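8-demethyl-8-aminoriboflavin-5'-phosphate synthase (Streptomyces davawensis, PDB 5MLD) replaces the C-8 methyl group of FMN with an amino group taken from glutamate, a step in the biosynthesis of the antibiotic roseoflavin. Local coordinates at residues Pro30-Glu35 / Ala82-Ile87. Residues are numbered along the deposited sequence; the frame is centred on the assembly and turned at random.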
ATOM      1  N   PRO A  30     -27.986  10.529   9.398  1.00 19.18           N
ATOM      2  CA  PRO A  30     -28.996  11.581   9.155  1.00 20.17           C
ATOM      3  C   PRO A  30     -28.750  12.355   7.878  1.00 22.71           C
ATOM      4  O   PRO A  30     -29.713  12.847   7.273  1.00 20.79           O
ATOM      5  CB  PRO A  30     -28.897  12.493  10.387  1.00 21.93           C
ATOM      6  CG  PRO A  30     -27.562  12.206  10.968  1.00 23.81           C
ATOM      7  CD  PRO A  30     -27.266  10.764  10.659  1.00 22.07           C
ATOM      8  N   LEU A  31     -27.495  12.474   7.437  1.00 21.22           N
ATOM      9  CA  LEU A  31     -27.234  13.150   6.171  1.00 19.81           C
ATOM     10  C   LEU A  31     -27.786  12.349   4.994  1.00 22.05           C
ATOM     11  O   LEU A  31     -28.391  12.922   4.076  1.00 21.60           O
ATOM     12  CB  LEU A  31     -25.738  13.404   5.995  1.00 18.80           C
ATOM     13  CG  LEU A  31     -25.086  14.339   7.010  1.00 19.12           C
ATOM     14  CD1 LEU A  31     -23.580  14.293   6.810  1.00 21.05           C
ATOM     15  CD2 LEU A  31     -25.615  15.768   6.886  1.00 22.84           C
ATOM     16  N   TYR A  32     -27.602  11.023   4.997  1.00 16.92           N
ATOM     17  CA  TYR A  32     -28.206  10.216   3.937  1.00 19.14           C
ATOM     18  C   TYR A  32     -29.724  10.320   3.974  1.00 21.20           C
ATOM     19  O   TYR A  32     -30.367  10.448   2.925  1.00 22.64           O
ATOM     20  CB  TYR A  32     -27.787   8.750   4.044  1.00 18.62           C
ATOM     21  CG  TYR A  32     -26.470   8.416   3.385  1.00 17.36           C
ATOM     22  CD1 TYR A  32     -26.278   8.644   2.035  1.00 19.18           C
ATOM     23  CD2 TYR A  32     -25.408   7.874   4.121  1.00 19.79           C
ATOM     24  CE1 TYR A  32     -25.081   8.351   1.424  1.00 18.92           C
ATOM     25  CE2 TYR A  32     -24.204   7.571   3.518  1.00 18.36           C
ATOM     26  CZ  TYR A  32     -24.044   7.809   2.162  1.00 19.99           C
ATOM     27  OH  TYR A  32     -22.858   7.537   1.537  1.00 18.63           O
ATOM     28  N   GLU A  33     -30.314  10.287   5.177  1.00 16.10           N
ATOM     29  CA  GLU A  33     -31.767  10.363   5.278  1.00 23.75           C
ATOM     30  C   GLU A  33     -32.291  11.693   4.741  1.00 22.26           C
ATOM     31  O   GLU A  33     -33.364  11.731   4.121  1.00 24.98           O
ATOM     32  CB  GLU A  33     -32.209  10.134   6.727  1.00 21.23           C
ATOM     33  CG  GLU A  33     -31.884   8.728   7.274  1.00 20.49           C
ATOM     34  CD  GLU A  33     -32.659   7.575   6.603  1.00 26.01           C
ATOM     35  OE1 GLU A  33     -33.613   7.833   5.840  1.00 24.20           O
ATOM     36  OE2 GLU A  33     -32.325   6.386   6.852  1.00 23.06           O
ATOM     37  N   LYS A  34     -31.555  12.793   4.966  1.00 21.11           N
ATOM     38  CA  LYS A  34     -31.944  14.081   4.383  1.00 23.03           C
ATOM     39  C   LYS A  34     -31.880  14.052   2.862  1.00 30.01           C
ATOM     40  O   LYS A  34     -32.604  14.808   2.199  1.00 25.39           O
ATOM     41  CB  LYS A  34     -31.047  15.219   4.884  1.00 23.10           C
ATOM     42  CG  LYS A  34     -31.119  15.533   6.367  1.00 28.87           C
ATOM     43  CD  LYS A  34     -30.066  16.569   6.734  1.00 26.39           C
ATOM     44  CE  LYS A  34     -30.089  16.915   8.227  1.00 27.47           C
ATOM     45  NZ  LYS A  34     -31.398  17.505   8.663  1.00 25.45           N
ATOM     46  N   GLU A  35     -30.986  13.228   2.294  1.00 22.33           N
ATOM     47  CA  GLU A  35     -30.906  13.015   0.849  1.00 27.11           C
ATOM     48  C   GLU A  35     -32.039  12.146   0.315  1.00 29.42           C
ATOM     49  O   GLU A  35     -32.105  11.918  -0.902  1.00 24.82           O
ATOM     50  CB  GLU A  35     -29.568  12.363   0.467  1.00 23.64           C
ATOM     51  CG  GLU A  35     -28.350  13.267   0.591  1.00 25.07           C
ATOM     52  CD  GLU A  35     -28.121  14.127  -0.655  1.00 32.41           C
ATOM     53  OE1 GLU A  35     -28.923  14.043  -1.617  1.00 30.25           O
ATOM     54  OE2 GLU A  35     -27.129  14.881  -0.676  1.00 29.36           O
ATOM     55  N   ALA A  82     -28.515  -3.039  -1.920  1.00 20.22           N
ATOM     56  CA  ALA A  82     -28.155  -1.673  -1.573  1.00 17.89           C
ATOM     57  C   ALA A  82     -27.578  -0.951  -2.786  1.00 18.98           C
ATOM     58  O   ALA A  82     -26.734  -1.493  -3.506  1.00 20.59           O
ATOM     59  CB  ALA A  82     -27.149  -1.660  -0.427  1.00 18.14           C
ATOM     60  N   ASP A  83     -28.034   0.281  -3.001  1.00 18.13           N
ATOM     61  CA  ASP A  83     -27.505   1.090  -4.089  1.00 19.75           C
ATOM     62  C   ASP A  83     -26.184   1.735  -3.707  1.00 19.36           C
ATOM     63  O   ASP A  83     -25.335   1.965  -4.578  1.00 18.86           O
ATOM     64  CB  ASP A  83     -28.542   2.138  -4.482  1.00 18.95           C
ATOM     65  CG  ASP A  83     -29.895   1.517  -4.731  1.00 23.66           C
ATOM     66  OD1 ASP A  83     -30.044   0.917  -5.814  1.00 25.10           O
ATOM     67  OD2 ASP A  83     -30.788   1.588  -3.846  1.00 25.04           O
ATOM     68  N   ILE A  84     -25.991   2.011  -2.418  1.00 17.14           N
ATOM     69  CA  ILE A  84     -24.739   2.548  -1.901  1.00 18.64           C
ATOM     70  C   ILE A  84     -24.229   1.574  -0.843  1.00 16.96           C
ATOM     71  O   ILE A  84     -24.998   1.133   0.018  1.00 18.11           O
ATOM     72  CB  ILE A  84     -24.924   3.953  -1.300  1.00 19.50           C
ATOM     73  CG1 ILE A  84     -25.377   4.964  -2.366  1.00 19.74           C
ATOM     74  CG2 ILE A  84     -23.620   4.423  -0.695  1.00 19.48           C
ATOM     75  CD1 ILE A  84     -25.957   6.212  -1.784  1.00 19.82           C
ATOM     76  N   LEU A  85     -22.944   1.222  -0.926  1.00 19.24           N
ATOM     77  CA  LEU A  85     -22.274   0.415   0.089  1.00 17.42           C
ATOM     78  C   LEU A  85     -21.212   1.287   0.748  1.00 17.74           C
ATOM     79  O   LEU A  85     -20.299   1.767   0.078  1.00 17.29           O
ATOM     80  CB  LEU A  85     -21.637  -0.838  -0.521  1.00 17.15           C
ATOM     81  CG  LEU A  85     -20.874  -1.676   0.520  1.00 19.86           C
ATOM     82  CD1 LEU A  85     -21.851  -2.273   1.522  1.00 18.39           C
ATOM     83  CD2 LEU A  85     -20.058  -2.782  -0.115  1.00 20.78           C
ATOM     84  N   VAL A  86     -21.366   1.551   2.034  1.00 16.18           N
ATOM     85  CA  VAL A  86     -20.359   2.281   2.789  1.00 18.45           C
ATOM     86  C   VAL A  86     -19.699   1.286   3.719  1.00 20.31           C
ATOM     87  O   VAL A  86     -20.348   0.779   4.645  1.00 18.81           O
ATOM     88  CB  VAL A  86     -20.959   3.439   3.590  1.00 18.78           C
ATOM     89  CG1 VAL A  86     -19.852   4.123   4.400  1.00 15.99           C
ATOM     90  CG2 VAL A  86     -21.696   4.416   2.659  1.00 19.20           C
ATOM     91  N   ILE A  87     -18.412   1.023   3.507  1.00 17.32           N
ATOM     92  CA  ILE A  87     -17.643   0.269   4.493  1.00 20.72           C
ATOM     93  C   ILE A  87     -17.170   1.255   5.554  1.00 17.01           C
ATOM     94  O   ILE A  87     -16.542   2.270   5.238  1.00 20.61           O
ATOM     95  CB  ILE A  87     -16.454  -0.461   3.853  1.00 18.47           C
ATOM     96  CG1 ILE A  87     -16.898  -1.416   2.731  1.00 17.58           C
ATOM     97  CG2 ILE A  87     -15.651  -1.187   4.949  1.00 20.52           C
ATOM     98  CD1 ILE A  87     -17.738  -2.572   3.192  1.00 25.18           C
TER
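Tyr32 reaches from the last turn of helix 20-34 to the start of strand 84-92, where its ring and hydroxyl meet Ile84 and Val86. The backbones stay well apart, the CA atoms of Tyr32 and Ile84 being 10.2 Å from each other; the gap is bridged by the long Tyr32 side chain from one side and the shorter Ile84 and Val86 from the other. With CG anti to its own carbonyl carbon (chi1 -85°), the ring points at the sheet. Of the two ring carbons next to CZ, CE1 lies 4.0 Å from CD1 of Ile84, and CE2 sits 4.1 Å from CG2 of Val86. Both methyls approach the ring obliquely. The tightest spot is at the phenol oxygen: Tyr32 OH is 3.5 Å from Val86 CG2 and 3.9 Å from Ile84 CG2, so it rests against methyls of both residues.

These three side chains are buried, with helix 183-205 packing against Tyr32 as well. Away from the strand the helix turn is open: Pro30 and Lys34 are exposed and do not touch 82-87.

The contact is one point where helix 20-34 packs on the parallel strands of the flavodoxin-like core, with the side chain of Val86 about 13 Å from the bound 8-demethyl-8-aminoriboflavin-5'-phosphate. No hydrogen bond joins the two segments. Tyr32 OH instead bonds to Thr196 OG1 on helix 183-205, which meets the polar need of a buried hydroxyl and fixes its position, while between the two segments the contact is van der Waals alone.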